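Local coordinates for protein MlnD (Bacillus methylotrophicus, PDB 5IL5) that probably removes water from carrier-bound 3-hydroxyacyl intermediates, as the dehydratase domain of a trans-AT polyketide synthase that makes macrolactin, at residues 56-61 and 180-185; 62-67 and 99-104. One frame throughout, in Å; residues are numbered along the deposited sequence.

How the contacts relate
From the N terminus, the chain first reaches 56-61, which pairs with 180-185 in contact 1. The next residues, 62-67, form a loop that meets 99-104 in contact 2 after 31 intervening residues carrying strand 68-69, helix 74-86 and strand 92-98. Contact 2 therefore lies wholly within the 118-residue excursion that contact 1 closes. The inner contact stays in the N-terminal hotdog half; the outer one joins that half to the C-terminal half. Their centres are about 12 Å apart, and Glu67 bridges them: its OE1 lies 3.4 Å from Tyr58 CG, and its CG is 3.5 Å from Lys60 CE.

Contact 1 of 2, residues 56-61 and 180-185; sequences GLYIKT and SCSDSL
Three backbone hydrogen bonds define a short antiparallel ladder. Lys60 and Ser180 form the hydrogen-bonded pair: Lys60 N reaches Ser180 O at 3.0 Å, from 38° above the carbonyl plane, while Ser180 N returns to Lys60 O at 3.1 Å in the carbonyl plane. Past the non-hydrogen-bonded pair Ile59-Cys181, Ser182 N donates to Tyr58 O (3.2 Å). Beyond the strands, side-chain hydroxyls take over. Ser182 OG receives a weak bond from Tyr58 N (3.5 Å) and is itself hydrogen-bonded to Ser184 OG at 2.7 Å, beside the Gly56 carbonyl.

The aromatic contact is a CH-pi interaction. Tyr58 CG sits between its backbone N and carbonyl carbon (chi1 57°), which lays the ring against Ser182, whose CB stands 3.6 Å from the ring centroid and 15° off the normal.

Apolar packing lies on the Ile59-Cys181 face. Ile59 CG2 meets Cys181 CB at 4.0 Å and Leu185 CD1 at 4.1 Å, with helix 215-229 adjoining through Glu219 and Gln223. This two-stranded antiparallel ladder joins the N- and C-terminal halves of the double-hotdog fold of polyketide synthase dehydratase domains.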
# COMPACT_ATOMS: atom_id res chain seq x y z
N GLY A 56 8.86 -22.23 2.39
CA GLY A 56 9.13 -23.53 2.97
C GLY A 56 10.21 -23.48 4.03
O GLY A 56 10.83 -24.49 4.35
N LEU A 57 10.39 -22.30 4.61
CA LEU A 57 11.57 -21.98 5.40
C LEU A 57 11.22 -22.00 6.88
O LEU A 57 10.40 -21.19 7.33
CB LEU A 57 12.12 -20.61 4.99
CG LEU A 57 12.18 -20.31 3.49
CD1 LEU A 57 12.32 -18.82 3.26
CD2 LEU A 57 13.31 -21.06 2.80
N TYR A 58 11.83 -22.92 7.63
CA TYR A 58 11.64 -22.98 9.07
C TYR A 58 12.93 -23.47 9.72
O TYR A 58 13.74 -24.16 9.10
CB TYR A 58 10.46 -23.88 9.46
CG TYR A 58 10.56 -25.30 8.96
CD1 TYR A 58 11.30 -26.26 9.65
CD2 TYR A 58 9.91 -25.69 7.80
CE1 TYR A 58 11.39 -27.56 9.19
CE2 TYR A 58 9.99 -26.99 7.33
CZ TYR A 58 10.73 -27.92 8.03
OH TYR A 58 10.82 -29.21 7.56
N ILE A 59 13.12 -23.09 10.99
CA ILE A 59 14.17 -23.64 11.83
C ILE A 59 13.52 -24.17 13.11
O ILE A 59 12.39 -23.82 13.44
CB ILE A 59 15.29 -22.63 12.17
CG1 ILE A 59 14.75 -21.43 12.96
CG2 ILE A 59 15.97 -22.14 10.91
CD1 ILE A 59 15.84 -20.62 13.66
N LYS A 60 14.27 -25.02 13.81
CA LYS A 60 13.88 -25.51 15.12
C LYS A 60 15.07 -25.39 16.06
O LYS A 60 16.21 -25.57 15.63
CB LYS A 60 13.43 -26.97 15.06
CG LYS A 60 12.48 -27.30 13.91
CD LYS A 60 12.13 -28.79 13.89
CE LYS A 60 11.10 -29.11 12.82
NZ LYS A 60 10.73 -30.55 12.79
N THR A 61 14.81 -25.05 17.31
CA THR A 61 15.84 -25.03 18.33
C THR A 61 15.39 -25.85 19.53
O THR A 61 14.21 -26.15 19.70
CB THR A 61 16.18 -23.60 18.79
OG1 THR A 61 15.06 -23.02 19.46
CG2 THR A 61 16.57 -22.76 17.59
N SER A 180 18.33 -27.16 14.03
CA SER A 180 18.03 -27.88 12.80
C SER A 180 17.20 -26.97 11.92
O SER A 180 16.67 -25.95 12.36
CB SER A 180 17.31 -29.20 13.06
OG SER A 180 16.05 -28.99 13.68
N CYS A 181 17.07 -27.35 10.65
CA CYS A 181 16.44 -26.48 9.67
C CYS A 181 15.94 -27.32 8.51
O CYS A 181 16.37 -28.46 8.30
CB CYS A 181 17.41 -25.41 9.19
SG CYS A 181 18.82 -26.04 8.25
N SER A 182 15.01 -26.74 7.77
CA SER A 182 14.48 -27.34 6.55
C SER A 182 15.57 -27.44 5.48
O SER A 182 16.50 -26.62 5.43
CB SER A 182 13.31 -26.51 6.03
OG SER A 182 13.70 -25.18 5.74
N ASP A 183 15.45 -28.45 4.62
CA ASP A 183 16.44 -28.63 3.56
C ASP A 183 16.56 -27.39 2.68
O ASP A 183 17.61 -27.15 2.08
CB ASP A 183 16.07 -29.82 2.67
CG ASP A 183 16.11 -31.14 3.41
OD1 ASP A 183 16.64 -31.17 4.55
OD2 ASP A 183 15.62 -32.14 2.85
N SER A 184 15.49 -26.60 2.60
CA SER A 184 15.53 -25.35 1.86
C SER A 184 16.51 -24.35 2.45
O SER A 184 16.82 -23.35 1.79
CB SER A 184 14.14 -24.72 1.82
OG SER A 184 13.67 -24.49 3.13
N LEU A 185 17.01 -24.59 3.66
CA LEU A 185 18.00 -23.73 4.29
C LEU A 185 19.34 -24.42 4.49
O LEU A 185 20.19 -23.92 5.24
CB LEU A 185 17.47 -23.22 5.63
CG LEU A 185 16.34 -22.19 5.53
CD1 LEU A 185 15.57 -22.11 6.83
CD2 LEU A 185 16.93 -20.84 5.18

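Contact 2 of 2, residues 62-67 and 99-104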
# COMPACT_ATOMS: atom_id res chain seq x y z
N LYS A 62 16.37 -26.24 20.35
CA LYS A 62 16.06 -26.96 21.57
C LYS A 62 15.26 -26.13 22.56
O LYS A 62 14.69 -26.69 23.50
CB LYS A 62 17.37 -27.44 22.22
CG LYS A 62 18.33 -26.32 22.56
CD LYS A 62 19.66 -26.86 23.06
CE LYS A 62 20.70 -25.75 23.18
NZ LYS A 62 21.95 -26.21 23.85
N TYR A 63 15.19 -24.81 22.37
CA TYR A 63 14.43 -23.95 23.27
C TYR A 63 12.94 -23.91 22.94
O TYR A 63 12.16 -23.42 23.77
CB TYR A 63 14.98 -22.53 23.23
CG TYR A 63 16.43 -22.40 23.61
CD1 TYR A 63 16.83 -22.53 24.94
CD2 TYR A 63 17.40 -22.16 22.66
CE1 TYR A 63 18.16 -22.41 25.29
CE2 TYR A 63 18.73 -22.04 23.00
CZ TYR A 63 19.10 -22.16 24.32
OH TYR A 63 20.43 -22.05 24.66
N GLN A 64 12.52 -24.40 21.78
CA GLN A 64 11.16 -24.20 21.30
C GLN A 64 10.57 -25.51 20.81
O GLN A 64 11.22 -26.25 20.07
CB GLN A 64 11.16 -23.17 20.16
CG GLN A 64 11.54 -21.76 20.60
CD GLN A 64 10.53 -21.15 21.55
OE1 GLN A 64 9.32 -21.42 21.46
NE2 GLN A 64 11.01 -20.32 22.47
N ASP A 65 9.33 -25.79 21.23
CA ASP A 65 8.58 -26.90 20.66
C ASP A 65 8.20 -26.63 19.21
O ASP A 65 8.18 -27.55 18.39
CB ASP A 65 7.33 -27.17 21.50
CG ASP A 65 7.61 -28.01 22.73
OD1 ASP A 65 8.59 -28.78 22.71
OD2 ASP A 65 6.86 -27.89 23.71
N ARG A 66 7.89 -25.38 18.89
CA ARG A 66 7.33 -25.03 17.59
C ARG A 66 8.43 -24.66 16.60
O ARG A 66 9.51 -24.20 16.98
CB ARG A 66 6.36 -23.86 17.76
CG ARG A 66 5.27 -24.13 18.79
CD ARG A 66 4.13 -23.14 18.69
NE ARG A 66 3.01 -23.48 19.57
CZ ARG A 66 1.96 -24.22 19.24
NH1 ARG A 66 1.83 -24.74 18.03
NH2 ARG A 66 1.01 -24.44 20.15
N GLU A 67 8.14 -24.86 15.32
CA GLU A 67 9.00 -24.40 14.24
C GLU A 67 9.06 -22.87 14.22
O GLU A 67 8.20 -22.18 14.77
CB GLU A 67 8.49 -24.93 12.90
CG GLU A 67 8.84 -26.40 12.65
CD GLU A 67 8.11 -26.99 11.45
OE1 GLU A 67 7.74 -26.22 10.54
OE2 GLU A 67 7.92 -28.22 11.43
N ARG A 99 14.28 -9.78 19.37
CA ARG A 99 13.64 -9.92 20.67
C ARG A 99 12.76 -11.15 20.81
O ARG A 99 12.67 -11.70 21.91
CB ARG A 99 12.81 -8.68 20.98
CG ARG A 99 13.67 -7.49 21.37
CD ARG A 99 12.89 -6.20 21.40
NE ARG A 99 11.68 -6.29 22.20
CZ ARG A 99 10.96 -5.24 22.56
NH1 ARG A 99 11.34 -4.02 22.21
NH2 ARG A 99 9.86 -5.40 23.28
N GLU A 100 12.10 -11.59 19.75
CA GLU A 100 11.24 -12.76 19.82
C GLU A 100 11.37 -13.57 18.54
O GLU A 100 11.59 -12.99 17.46
CB GLU A 100 9.76 -12.38 20.03
CG GLU A 100 9.44 -11.78 21.40
CD GLU A 100 9.64 -12.75 22.55
OE1 GLU A 100 9.65 -13.98 22.30
OE2 GLU A 100 9.79 -12.28 23.70
N PRO A 101 11.26 -14.89 18.62
CA PRO A 101 11.21 -15.71 17.41
C PRO A 101 9.84 -15.69 16.76
O PRO A 101 8.81 -15.53 17.42
CB PRO A 101 11.55 -17.11 17.92
CG PRO A 101 11.08 -17.11 19.32
CD PRO A 101 11.32 -15.72 19.84
N MET A 102 9.84 -15.85 15.44
CA MET A 102 8.60 -15.92 14.68
C MET A 102 8.08 -17.35 14.75
O MET A 102 8.29 -18.18 13.86
CB MET A 102 8.82 -15.49 13.23
CG MET A 102 9.16 -14.01 13.08
SD MET A 102 9.16 -13.48 11.35
CE MET A 102 9.30 -11.70 11.56
N LEU A 103 7.40 -17.65 15.86
CA LEU A 103 6.74 -18.95 15.97
C LEU A 103 5.72 -19.10 14.86
O LEU A 103 4.95 -18.19 14.56
CB LEU A 103 6.04 -19.08 17.33
CG LEU A 103 6.88 -18.82 18.58
CD1 LEU A 103 6.01 -18.93 19.81
CD2 LEU A 103 8.05 -19.78 18.63
N GLN A 104 5.73 -20.27 14.23
CA GLN A 104 4.75 -20.59 13.20
C GLN A 104 3.84 -21.68 13.74
O GLN A 104 4.30 -22.79 14.06
CB GLN A 104 5.42 -21.01 11.89
CG GLN A 104 4.40 -21.24 10.76
CD GLN A 104 3.83 -19.94 10.15
OE1 GLN A 104 2.62 -19.68 10.22
NE2 GLN A 104 4.70 -19.15 9.52
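A single backbone hydrogen bond links the segments: Gln104 N points at Glu67 O over 3.2 Å, nearly straight at 169° about the hydrogen, but approaching from 34° above the carbonyl plane and so not along a lone pair. The CA atoms of Glu67 and Gln104 are 5.8 Å apart, the shortest CA-CA distance between the two segments. Just before this point the chain folds tightly at Met102, the centre of an inverse gamma turn closed by a weak bond from Leu103 N to Pro101 O (3.0 Å).

Leu103 makes the largest single contribution among the side chains. Its CG lies anti to its own carbonyl carbon, and CD2 reaches the amide end of Gln64, 3.5 Å from OE1. Gln64 is bent at chi2 (-66°), so its tip comes across Leu103 at about a right angle, and its NE2 lies 4.5 Å from Pro101 CG. From another part of the loop, Arg66 CB borders the same methyl, CD2 of Leu103, at 4.5 Å. Pro101 and Leu103 also rest on Met68, whereas Met102 turns away toward Gln74 and Met77 of helix 74-86. The backbone of Met102 bonds to Phe69. The Gln104-Glu67 bond thus lies next to a small, weakly bonded antiparallel pairing of 68-69 with 102-103, at the surface of the N-terminal hotdog fold.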